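Local coordinates for malonyl CoA-acyl carrier protein transacylase (PDB 3QAT) that probably catalyses the transfer of the malonyl group from malonyl-CoA to acyl carrier protein in fatty acid biosynthesis, at residues V72-I77 with L105-T110; L99-A104 with I235-V240; L144-V149 with A165-G170; V240-D245 with I267-A272; L278-I281 with L287-L290. All coordinates share one frame; numbering follows the deposited sequence. Where two conformers were deposited one is given.

Contact 1. Residues V72-I77 with L105-T110; sequences VSMAVI and LCAAGT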
# COMPACT_ATOMS: atom_id res chain seq x y z
N VAL A 72 4.02 2.06 11.42
CA VAL A 72 2.80 2.57 12.04
C VAL A 72 1.73 1.48 12.04
O VAL A 72 1.09 1.25 13.07
CB VAL A 72 2.29 3.83 11.33
CG1 VAL A 72 0.95 4.29 11.94
CG2 VAL A 72 3.35 4.94 11.44
N SER A 73 1.55 0.80 10.91
CA SER A 73 0.55 -0.27 10.84
C SER A 73 0.84 -1.39 11.85
O SER A 73 -0.06 -1.85 12.57
CB SER A 73 0.46 -0.87 9.43
OG SER A 73 -0.19 0.01 8.53
N MET A 74 2.10 -1.80 11.90
CA MET A 74 2.48 -2.90 12.83
C MET A 74 2.40 -2.48 14.30
O MET A 74 2.07 -3.29 15.15
CB MET A 74 3.86 -3.47 12.48
CG MET A 74 3.81 -4.38 11.24
SD MET A 74 2.60 -5.74 11.35
CE MET A 74 3.12 -6.57 12.86
N ALA A 75 2.66 -1.20 14.59
CA ALA A 75 2.44 -0.71 15.98
C ALA A 75 0.96 -0.88 16.36
O ALA A 75 0.64 -1.38 17.45
CB ALA A 75 2.85 0.77 16.11
N VAL A 76 0.05 -0.48 15.47
CA VAL A 76 -1.38 -0.70 15.72
C VAL A 76 -1.70 -2.19 15.92
O VAL A 76 -2.39 -2.56 16.89
CB VAL A 76 -2.25 -0.11 14.61
CG1 VAL A 76 -3.74 -0.52 14.80
CG2 VAL A 76 -2.11 1.40 14.60
N ILE A 77 -1.18 -3.06 15.04
CA ILE A 77 -1.42 -4.51 15.17
C ILE A 77 -0.95 -5.02 16.54
O ILE A 77 -1.66 -5.78 17.22
CB ILE A 77 -0.77 -5.34 14.02
CG1 ILE A 77 -1.43 -5.03 12.65
CG2 ILE A 77 -0.79 -6.87 14.34
CD1 ILE A 77 -2.93 -5.52 12.51
N LEU A 105 1.30 -8.85 5.19
CA LEU A 105 2.00 -10.12 5.36
C LEU A 105 2.71 -10.20 6.71
O LEU A 105 2.73 -11.24 7.33
CB LEU A 105 2.94 -10.40 4.18
CG LEU A 105 2.24 -10.72 2.85
CD1 LEU A 105 3.20 -10.69 1.67
CD2 LEU A 105 1.53 -12.12 2.91
N CYS A 106 3.28 -9.09 7.19
CA CYS A 106 3.87 -9.10 8.51
C CYS A 106 2.79 -9.33 9.58
O CYS A 106 2.97 -10.11 10.53
CB CYS A 106 4.64 -7.77 8.73
SG CYS A 106 5.56 -7.73 10.30
N ALA A 107 1.64 -8.68 9.42
CA ALA A 107 0.55 -8.82 10.39
C ALA A 107 0.03 -10.25 10.40
O ALA A 107 -0.41 -10.75 11.44
CB ALA A 107 -0.58 -7.86 10.06
N ALA A 108 0.11 -10.91 9.24
CA ALA A 108 -0.35 -12.30 9.11
C ALA A 108 0.78 -13.32 9.40
O ALA A 108 0.60 -14.54 9.22
CB ALA A 108 -0.97 -12.50 7.71
N GLY A 109 1.93 -12.82 9.87
CA GLY A 109 3.04 -13.68 10.29
C GLY A 109 3.95 -14.26 9.22
O GLY A 109 4.78 -15.11 9.53
N THR A 110 3.82 -13.80 7.97
CA THR A 110 4.62 -14.37 6.87
C THR A 110 6.08 -13.97 6.95
O THR A 110 6.96 -14.79 6.65
CB THR A 110 4.00 -13.96 5.50
OG1 THR A 110 2.82 -14.74 5.29
CG2 THR A 110 4.95 -14.18 4.29

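Contact 2. Residues L99-A104 with I235-V240; sequences LGEYSA and IANVSV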
# COMPACT_ATOMS: atom_id res chain seq x y z
N LEU A 99 2.97 -1.02 -0.95
CA LEU A 99 3.82 -1.33 0.19
C LEU A 99 2.99 -2.01 1.30
O LEU A 99 3.49 -2.81 2.09
CB LEU A 99 4.51 -0.06 0.71
CG LEU A 99 3.66 0.89 1.57
CD1 LEU A 99 3.61 0.55 3.05
CD2 LEU A 99 4.20 2.32 1.39
N GLY A 100 1.70 -1.67 1.35
CA GLY A 100 0.79 -2.24 2.36
C GLY A 100 0.65 -3.76 2.27
O GLY A 100 0.24 -4.38 3.24
N GLU A 101 0.98 -4.37 1.12
CA GLU A 101 0.98 -5.85 1.05
C GLU A 101 2.00 -6.44 2.03
O GLU A 101 1.76 -7.50 2.63
CB GLU A 101 1.29 -6.35 -0.36
CG GLU A 101 0.35 -5.82 -1.42
CD GLU A 101 0.19 -6.81 -2.59
OE1 GLU A 101 1.12 -6.94 -3.46
OE2 GLU A 101 -0.86 -7.43 -2.63
N TYR A 102 3.13 -5.75 2.21
CA TYR A 102 4.16 -6.18 3.14
C TYR A 102 3.71 -6.02 4.57
O TYR A 102 3.92 -6.90 5.40
CB TYR A 102 5.51 -5.47 2.90
CG TYR A 102 6.08 -5.76 1.53
CD1 TYR A 102 7.10 -6.72 1.36
CD2 TYR A 102 5.57 -5.12 0.39
CE1 TYR A 102 7.61 -7.04 0.10
CE2 TYR A 102 6.09 -5.43 -0.90
CZ TYR A 102 7.09 -6.39 -1.02
OH TYR A 102 7.60 -6.71 -2.26
N SER A 103 3.06 -4.89 4.87
CA SER A 103 2.47 -4.72 6.21
C SER A 103 1.46 -5.82 6.52
O SER A 103 1.46 -6.37 7.61
CB SER A 103 1.77 -3.37 6.31
OG SER A 103 2.66 -2.34 5.86
N ALA A 104 0.63 -6.12 5.54
CA ALA A 104 -0.40 -7.17 5.66
C ALA A 104 0.25 -8.54 5.93
O ALA A 104 -0.18 -9.29 6.82
CB ALA A 104 -1.22 -7.20 4.40
N ILE A 235 -5.28 -10.95 -0.01
CA ILE A 235 -5.91 -10.70 -1.30
C ILE A 235 -4.92 -9.84 -2.11
O ILE A 235 -4.83 -8.63 -1.92
CB ILE A 235 -7.27 -9.96 -1.17
CG1 ILE A 235 -8.15 -10.61 -0.11
CG2 ILE A 235 -7.98 -9.91 -2.56
CD1 ILE A 235 -8.38 -12.15 -0.28
N ALA A 236 -4.14 -10.49 -2.96
CA ALA A 236 -2.99 -9.85 -3.61
C ALA A 236 -3.41 -8.80 -4.63
O ALA A 236 -4.39 -8.97 -5.35
CB ALA A 236 -2.07 -10.89 -4.28
N ASN A 237 -2.62 -7.73 -4.71
CA ASN A 237 -2.89 -6.65 -5.65
C ASN A 237 -2.96 -7.11 -7.12
O ASN A 237 -3.68 -6.50 -7.91
CB ASN A 237 -1.76 -5.58 -5.60
CG ASN A 237 -1.74 -4.72 -4.34
OD1 ASN A 237 -0.79 -3.96 -4.19
ND2 ASN A 237 -2.76 -4.76 -3.50
N VAL A 238 -2.21 -8.17 -7.47
CA VAL A 238 -2.06 -8.61 -8.86
C VAL A 238 -3.16 -9.60 -9.23
O VAL A 238 -3.66 -9.58 -10.36
CB VAL A 238 -0.64 -9.24 -9.08
CG1 VAL A 238 -0.54 -10.05 -10.38
CG2 VAL A 238 0.39 -8.11 -9.06
N SER A 239 -3.57 -10.40 -8.26
CA SER A 239 -4.44 -11.57 -8.54
C SER A 239 -5.88 -11.41 -8.05
O SER A 239 -6.80 -12.03 -8.61
CB SER A 239 -3.85 -12.83 -7.93
OG SER A 239 -3.82 -12.75 -6.51
N VAL A 240 -6.09 -10.56 -7.04
CA VAL A 240 -7.43 -10.36 -6.44
C VAL A 240 -8.11 -11.71 -6.06
O VAL A 240 -9.33 -11.88 -6.21
CB VAL A 240 -8.36 -9.50 -7.32
CG1 VAL A 240 -9.48 -8.88 -6.46
CG2 VAL A 240 -7.60 -8.41 -8.00
O HOH W 1 -2.82 -7.06 -0.79
O HOH W 2 0.36 -8.69 -5.63

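Contact 3. Residues L144-V149 with A165-G170; sequences LDEKDV and ANDNGG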
# COMPACT_ATOMS: atom_id res chain seq x y z
N LEU A 144 -12.76 8.99 -15.44
CA LEU A 144 -12.72 8.13 -16.62
C LEU A 144 -12.63 6.67 -16.21
O LEU A 144 -11.85 6.32 -15.32
CB LEU A 144 -11.53 8.49 -17.52
CG LEU A 144 -11.46 9.94 -18.01
CD1 LEU A 144 -10.18 10.17 -18.84
CD2 LEU A 144 -12.72 10.32 -18.83
N ASP A 145 -13.40 5.80 -16.87
CA ASP A 145 -13.33 4.38 -16.52
C ASP A 145 -12.06 3.74 -17.08
O ASP A 145 -11.38 4.33 -17.92
CB ASP A 145 -14.61 3.61 -16.91
CG ASP A 145 -14.84 3.55 -18.40
OD1 ASP A 145 -13.87 3.63 -19.19
OD2 ASP A 145 -16.01 3.41 -18.80
N GLU A 146 -11.76 2.55 -16.59
CA GLU A 146 -10.56 1.81 -16.96
C GLU A 146 -10.40 1.65 -18.47
O GLU A 146 -9.32 1.86 -19.02
CB GLU A 146 -10.63 0.46 -16.30
CG GLU A 146 -9.31 -0.18 -16.04
CD GLU A 146 -9.39 -1.11 -14.86
OE1 GLU A 146 -10.47 -1.73 -14.64
OE2 GLU A 146 -8.36 -1.24 -14.15
N LYS A 147 -11.49 1.25 -19.14
CA LYS A 147 -11.50 1.10 -20.59
C LYS A 147 -11.03 2.36 -21.32
O LYS A 147 -10.17 2.29 -22.21
CB LYS A 147 -12.89 0.66 -21.09
N ASP A 148 -11.59 3.51 -20.94
CA ASP A 148 -11.26 4.78 -21.56
C ASP A 148 -9.81 5.20 -21.26
O ASP A 148 -9.16 5.80 -22.10
CB ASP A 148 -12.22 5.88 -21.10
CG ASP A 148 -13.64 5.68 -21.64
OD1 ASP A 148 -13.86 4.74 -22.44
OD2 ASP A 148 -14.53 6.47 -21.25
N VAL A 149 -9.33 4.89 -20.06
CA VAL A 149 -7.93 5.22 -19.75
C VAL A 149 -6.99 4.29 -20.52
O VAL A 149 -5.95 4.73 -20.99
CB VAL A 149 -7.64 5.24 -18.24
CG1 VAL A 149 -6.13 5.52 -17.98
CG2 VAL A 149 -8.50 6.28 -17.56
N ALA A 165 -1.40 2.37 -13.39
CA ALA A 165 -0.66 1.99 -12.19
C ALA A 165 -1.59 1.59 -11.04
O ALA A 165 -1.30 0.66 -10.30
CB ALA A 165 0.21 3.16 -11.76
N ASN A 166 -2.68 2.32 -10.85
CA ASN A 166 -3.65 1.96 -9.80
C ASN A 166 -5.05 2.06 -10.39
O ASN A 166 -5.37 3.04 -11.09
CB ASN A 166 -3.74 2.97 -8.66
CG ASN A 166 -2.49 3.15 -7.78
OD1 ASN A 166 -2.58 4.01 -6.89
ND2 ASN A 166 -1.40 2.37 -7.93
N ASP A 167 -5.92 1.13 -10.03
CA ASP A 167 -7.34 1.29 -10.26
C ASP A 167 -7.92 1.37 -8.84
O ASP A 167 -8.07 0.34 -8.17
CB ASP A 167 -7.88 0.05 -11.02
CG ASP A 167 -9.40 0.07 -11.18
OD1 ASP A 167 -10.01 1.15 -11.13
OD2 ASP A 167 -10.02 -1.02 -11.35
N ASN A 168 -8.19 2.59 -8.36
CA ASN A 168 -8.49 2.82 -6.93
C ASN A 168 -9.94 2.81 -6.50
O ASN A 168 -10.23 2.75 -5.30
CB ASN A 168 -7.79 4.08 -6.43
CG ASN A 168 -6.29 3.87 -6.30
OD1 ASN A 168 -5.84 2.73 -6.05
ND2 ASN A 168 -5.51 4.94 -6.47
N GLY A 169 -10.84 2.81 -7.46
CA GLY A 169 -12.28 2.89 -7.16
C GLY A 169 -12.72 4.34 -7.13
O GLY A 169 -11.89 5.26 -7.17
N GLY A 170 -14.03 4.56 -7.09
CA GLY A 170 -14.55 5.91 -7.05
C GLY A 170 -14.20 6.72 -8.28
O GLY A 170 -14.17 7.96 -8.21

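Contact 4. Residues V240-D245 with I267-A272; sequences VIPESD and IEWISA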
# COMPACT_ATOMS: atom_id res chain seq x y z
N VAL A 240 -6.09 -10.56 -7.04
CA VAL A 240 -7.43 -10.36 -6.44
C VAL A 240 -8.11 -11.71 -6.06
O VAL A 240 -9.33 -11.88 -6.21
CB VAL A 240 -8.36 -9.50 -7.32
CG1 VAL A 240 -9.48 -8.88 -6.46
CG2 VAL A 240 -7.60 -8.41 -8.00
N ILE A 241 -7.31 -12.62 -5.52
CA ILE A 241 -7.83 -13.86 -4.94
C ILE A 241 -7.11 -14.11 -3.63
O ILE A 241 -6.03 -13.54 -3.37
CB ILE A 241 -7.68 -15.08 -5.89
CG1 ILE A 241 -6.21 -15.32 -6.25
CG2 ILE A 241 -8.56 -14.92 -7.13
CD1 ILE A 241 -5.98 -16.48 -7.25
N PRO A 242 -7.70 -14.96 -2.77
CA PRO A 242 -7.02 -15.22 -1.50
C PRO A 242 -5.77 -16.08 -1.72
O PRO A 242 -5.85 -17.20 -2.26
CB PRO A 242 -8.09 -15.93 -0.64
CG PRO A 242 -9.23 -16.21 -1.54
CD PRO A 242 -9.09 -15.45 -2.79
N GLU A 243 -4.63 -15.55 -1.33
CA GLU A 243 -3.36 -16.23 -1.52
C GLU A 243 -2.75 -16.64 -0.19
O GLU A 243 -2.64 -15.81 0.72
CB GLU A 243 -2.38 -15.30 -2.26
CG GLU A 243 -2.92 -14.72 -3.58
CD GLU A 243 -2.83 -15.69 -4.77
OE1 GLU A 243 -2.44 -16.88 -4.58
OE2 GLU A 243 -3.12 -15.23 -5.88
N SER A 244 -2.36 -17.91 -0.05
CA SER A 244 -1.69 -18.39 1.16
C SER A 244 -0.41 -19.18 0.91
O SER A 244 0.23 -19.60 1.86
CB SER A 244 -2.65 -19.26 1.99
OG SER A 244 -3.86 -18.57 2.25
N ASP A 245 -0.01 -19.36 -0.35
CA ASP A 245 1.20 -20.14 -0.68
C ASP A 245 2.38 -19.18 -0.69
O ASP A 245 2.43 -18.30 -1.53
CB ASP A 245 1.03 -20.82 -2.05
CG ASP A 245 2.29 -21.52 -2.54
OD1 ASP A 245 3.34 -21.42 -1.89
OD2 ASP A 245 2.22 -22.20 -3.60
N ILE A 267 -11.55 -4.52 -3.13
CA ILE A 267 -12.61 -4.16 -2.20
C ILE A 267 -13.94 -4.80 -2.63
O ILE A 267 -14.71 -5.30 -1.78
CB ILE A 267 -12.75 -2.64 -2.07
CG1 ILE A 267 -11.45 -2.04 -1.49
CG2 ILE A 267 -13.99 -2.28 -1.19
CD1 ILE A 267 -11.01 -2.67 -0.14
N GLU A 268 -14.19 -4.81 -3.94
CA GLU A 268 -15.41 -5.46 -4.45
C GLU A 268 -15.40 -6.96 -4.13
O GLU A 268 -16.44 -7.49 -3.70
CB GLU A 268 -15.59 -5.21 -5.95
CG GLU A 268 -15.97 -3.75 -6.24
CD GLU A 268 -16.05 -3.41 -7.73
OE1 GLU A 268 -15.60 -4.21 -8.56
OE2 GLU A 268 -16.56 -2.32 -8.06
N TRP A 269 -14.27 -7.63 -4.34
CA TRP A 269 -14.16 -9.05 -4.01
C TRP A 269 -14.39 -9.30 -2.51
O TRP A 269 -15.20 -10.14 -2.11
CB TRP A 269 -12.83 -9.68 -4.46
CG TRP A 269 -12.89 -11.18 -4.29
CD1 TRP A 269 -13.36 -12.07 -5.20
CD2 TRP A 269 -12.54 -11.93 -3.12
NE1 TRP A 269 -13.29 -13.35 -4.69
CE2 TRP A 269 -12.80 -13.30 -3.41
CE3 TRP A 269 -12.03 -11.60 -1.86
CZ2 TRP A 269 -12.59 -14.33 -2.48
CZ3 TRP A 269 -11.80 -12.63 -0.93
CH2 TRP A 269 -12.11 -13.98 -1.24
N ILE A 270 -13.66 -8.57 -1.68
CA ILE A 270 -13.81 -8.75 -0.23
C ILE A 270 -15.26 -8.57 0.23
O ILE A 270 -15.77 -9.39 1.00
CB ILE A 270 -12.82 -7.84 0.56
CG1 ILE A 270 -11.37 -8.31 0.36
CG2 ILE A 270 -13.14 -7.85 2.05
CD1 ILE A 270 -10.33 -7.28 0.89
N SER A 271 -15.93 -7.53 -0.27
CA SER A 271 -17.30 -7.21 0.13
C SER A 271 -18.29 -8.28 -0.30
O SER A 271 -19.33 -8.45 0.36
CB SER A 271 -17.72 -5.87 -0.47
OG SER A 271 -16.83 -4.87 0.01
N ALA A 272 -17.98 -8.98 -1.39
CA ALA A 272 -18.86 -10.04 -1.93
C ALA A 272 -18.57 -11.42 -1.34
O ALA A 272 -19.32 -12.37 -1.58
CB ALA A 272 -18.74 -10.09 -3.44

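Contact 5. Residues L278-I281 with L287-L290; sequences LFEI and LTGL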
# COMPACT_ATOMS: atom_id res chain seq x y z
N LEU A 278 -14.57 -3.21 6.80
CA LEU A 278 -13.19 -3.06 6.33
C LEU A 278 -12.47 -2.12 7.25
O LEU A 278 -12.85 -0.95 7.35
CB LEU A 278 -13.19 -2.44 4.93
CG LEU A 278 -13.79 -3.23 3.77
CD1 LEU A 278 -14.03 -2.27 2.61
CD2 LEU A 278 -12.85 -4.33 3.33
N PHE A 279 -11.42 -2.61 7.91
CA PHE A 279 -10.62 -1.80 8.81
C PHE A 279 -9.38 -1.33 8.04
O PHE A 279 -8.81 -2.11 7.29
CB PHE A 279 -10.18 -2.61 10.02
CG PHE A 279 -11.29 -2.97 10.95
CD1 PHE A 279 -11.77 -2.05 11.87
CD2 PHE A 279 -11.86 -4.24 10.89
CE1 PHE A 279 -12.80 -2.40 12.76
CE2 PHE A 279 -12.87 -4.60 11.75
CZ PHE A 279 -13.33 -3.68 12.70
N GLU A 280 -9.03 -0.06 8.21
CA GLU A 280 -7.77 0.52 7.70
C GLU A 280 -6.80 0.65 8.89
O GLU A 280 -7.03 1.44 9.82
CB GLU A 280 -8.05 1.90 7.07
CG GLU A 280 -6.77 2.58 6.56
CD GLU A 280 -7.04 3.80 5.68
OE1 GLU A 280 -8.18 4.37 5.76
OE2 GLU A 280 -6.12 4.15 4.88
N ILE A 281 -5.73 -0.13 8.84
CA ILE A 281 -4.84 -0.28 9.98
C ILE A 281 -3.61 0.60 9.79
O ILE A 281 -2.83 0.35 8.88
CB ILE A 281 -4.36 -1.76 10.11
CG1 ILE A 281 -5.54 -2.75 10.21
CG2 ILE A 281 -3.42 -1.91 11.32
CD1 ILE A 281 -6.48 -2.49 11.41
N LEU A 287 -7.52 4.76 2.54
CA LEU A 287 -8.23 3.57 2.05
C LEU A 287 -9.70 3.60 2.43
O LEU A 287 -10.56 3.11 1.66
CB LEU A 287 -7.58 2.26 2.54
CG LEU A 287 -6.12 2.10 2.12
CD1 LEU A 287 -5.60 0.74 2.64
CD2 LEU A 287 -5.97 2.17 0.59
N THR A 288 -10.00 4.15 3.61
CA THR A 288 -11.38 4.27 4.07
C THR A 288 -12.19 5.16 3.13
O THR A 288 -13.36 4.84 2.80
CB THR A 288 -11.38 4.76 5.54
OG1 THR A 288 -10.75 3.77 6.35
CG2 THR A 288 -12.82 5.00 6.06
N GLY A 289 -11.58 6.26 2.67
CA GLY A 289 -12.22 7.15 1.68
C GLY A 289 -12.55 6.40 0.39
O GLY A 289 -13.67 6.52 -0.14
N LEU A 290 -11.61 5.59 -0.09
CA LEU A 290 -11.84 4.78 -1.28
C LEU A 290 -12.96 3.74 -1.06
O LEU A 290 -13.81 3.58 -1.92
CB LEU A 290 -10.56 4.08 -1.74
CG LEU A 290 -9.40 4.96 -2.18
CD1 LEU A 290 -8.15 4.14 -2.46
CD2 LEU A 290 -9.80 5.75 -3.44
O HOH W 3 -11.46 1.07 5.66

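Contact 1. Residues V72-I77 with L105-T110
Met74 of helix 62-82 and Cys106 of helix 100-107 bring their sulfur atoms together. Met74 SD lies 3.7 Å from Cys106 SG. The methyl CE of Met74 is equally near that SG, and Met74 CG lies 3.9 Å from Cys106 SG, so the outer part of the methionine wraps around the thiol. The methionine chain is bent to do this: chi2 is -55° and chi3 is -56°, which curls SD and CE against the second helix instead of letting them run straight on. Cys106 meets it with SG anti to its own backbone N (chi1 -175°).

The second kind of contact is made by Ala107, which touches both Met74 and Ile77. Its methyl CB packs 4.0 Å from Met74 SD and 3.9 Å from Ile77 CG1. Ile77 also lays CD1 beside this methyl. The methyl of Ala107 lies where the two segments are closest, with the CA atoms of Met74 and Ala107 6.7 Å apart. Met74 SD also sits 3.6 Å from the backbone N of Ala107. No hydrogen bond crosses the contact.

Helix 100-107 ends directly after these residues. Gly109, with positive phi, is the C-prime residue of a Schellman motif, in which Thr110 N bonds to Leu105 O and Gly109 N to Cys106 O.

All four touching residues are buried. Phe11 of strand 6-11 packs on both Ile77 and Ala107. Met74 also touches Val35 of helix 30-43 and Leu113 of helix 113-129, and Cys106 touches Thr116 of the latter helix.

Contact 2. Residues L99-A104 with I235-V240
This is a buried polar contact in which one carboxylate, that of Glu101 near the start of helix 100-107, holds the loop between strands 234-235 and 242-243. Asn237 N donates to Glu101 OE2 at 2.7 Å, with an N-H...O angle of 159°. The donor lies above the carboxylate plane, 37° out of it. The flat ends of the two side chains are stacked, with the carboxylate of Glu101 and the amide of Asn237 only 4° from parallel. Glu101 CD is 3.3 Å from Asn237 CG across this stack. Asn237 places its amide there with CG beside its own backbone N.

Gly100 belongs to a GxSxG sequence with Gly96 and Ser98, consistent with the nucleophile elbow of acyltransferases. Asn237 reaches this turn directly: its OD1 accepts from Ser98 N and from Gln256 NE2, and its ND2 donates to Gly96 O. The amide is therefore fixed from both ends while the carboxylate covers its face.

Two waters extend the grip of Glu101 on the loop. Water 1 lies 2.7 Å from Glu101 OE2 and 2.8 Å from Ile235 O. Water 2 donates to Glu101 OE1 at 2.9 Å and accepts from Val238 N at 3.2 Å. Ala236 fills in beside the carboxylate, its CA 3.4 Å from Glu101 OE2. Leu253 and Gln256 of helix 246-258 pack against Glu101.

Contact 3. Residues L144-V149 with A165-G170
The start of helix 146-155 meets strand 162-169 through two acidic side chains, Glu146 and Asp167, in the smaller subdomain, which is ferredoxin-like in FabD-type transacylases. Glu146 OE2 lies 3.3 Å from Asp167 OD2, and Glu146 OE1 is 3.4 Å from the same atom. The pair is not a hydrogen bond but a close approach of like charges. Arg264 forms salt bridges with both Asp167 OD2 and Glu146 OE1, and Arg260 pairs with Glu146 OE2. These positive charges probably offset the repulsion and allow so close an approach. The side chains cross at about a right angle, and their carboxylate planes are 58° apart. Asp167 extends toward the helix with CG anti to its backbone N (chi1 174°).

Asp145 is the N-cap of the helix: its OD1 accepts from Asp148 N at 2.9 Å. On the strand, Ala165 and Asn166 both face Val174, forming a classic beta bulge. Asn168 OD1 bonds to His97 NE2, within the GxSxG sequence. The other end of this amide is held within the strand: Asn168 ND2 donates to Asn166 OD1 at 3.1 Å, in the carbonyl plane and on a lone pair.

Contact 4. Residues V240-D245 with I267-A272
Trp269 of helix 263-272 supplies nearly all of the helix side of this contact, meeting Pro242 with the far end of its indole and Val240 with its near end. The closest approach is at the partly exposed Pro242 end. Pro242 CG lies 3.7 Å from Trp269 CH2, and Pro242 CD is 3.7 Å from Trp269 CZ2. Pro242 CG and CD thus meet two neighbouring carbons of the six-membered ring obliquely. The two side chains cross at about a right angle.

The buried Val240 end is more widely spaced. Val240 CG1 is 4.0 Å from Trp269 CB, and the two side chains run past each other in opposite directions. The carbonyl Val240 O sits over one face of the indole, 4.1 Å above its plane and offset toward the rim. Trp269 has CG anti to its backbone N (chi1 -171°), which carries the ring away from the helix and across to the loop.

No hydrogen bond links the segments. The tighter packing is therefore on the more exposed side: Pro242 and Trp269 are both partly exposed, whereas Val240 is buried.

The contact joins the small two-stranded antiparallel sheet to helix 263-272. Ile235 of strand 234-235 touches Pro242, Trp269 and Ile270. The Trp269 ring also meets Phe93 edge-to-face, while Ile270 packs inward on Val275 and Leu278 of strand 275-281.

Contact 5. Residues L278-I281 with L287-L290
Glu280 takes three hydrogen bonds from Leu287 and Thr288, tying strand 275-281 to the first turn of helix 286-294. The two elements belong to a beta-alpha-beta unit that continues into strand 299-303 of the parallel sheet. Glu280 OE1 accepts twice, from Thr288 OG1 at 2.7 Å and from Thr288 N at 2.8 Å. The hydroxyl comes on the anti side, 19° out of the carboxylate plane, whereas the backbone N stands well above that plane, 54° out of it. Glu280 OE2 takes the third bond, from Leu287 N at 2.8 Å, again from above the plane.

Both carboxylate oxygens are thus gripped by backbone N-H groups at the N-terminal end of a helix, where the helix dipole would probably favour a negative charge. The side chain reaches it fully stretched, with CG anti to the backbone N (chi1 179°). Glu280 is buried, and these bonds give both of its oxygens partners.

Leu287 CB lies 3.3 Å from Glu280 OE2, and the two side chains cross at about a right angle. Leu287 also touches Thr10 of strand 6-11, Trp263 and His97. Thr302 of strand 299-303 packs on both Glu280 and Thr288. A water adds a further link between strand and helix: water 3 donates to Leu278 O at 3.0 Å and to Thr288 OG1 at 2.9 Å.

In the fold
Contacts 1, 2 and 5 are buried; contacts 3 and 4 are partly exposed. Contacts 1 and 2 share helix 100-107, yet one end of it packs by sulfur and methyl groups while the other presents a carboxylate. Contacts 2, 3 and 5 all centre on acidic side chains, answered by a loop N-H and waters, by arginines, and by a helix start, respectively. Contact 4 is apolar and shares Val240 with contact 2, and Ile235 of contact 2 packs on its Trp269. Ser73 OG of contact 1 bonds to Ile281 O of contact 5. Contact 3 lies on the mixed sheet and contact 5 on the parallel sheet, but Asn168 O touches Leu290 of contact 5.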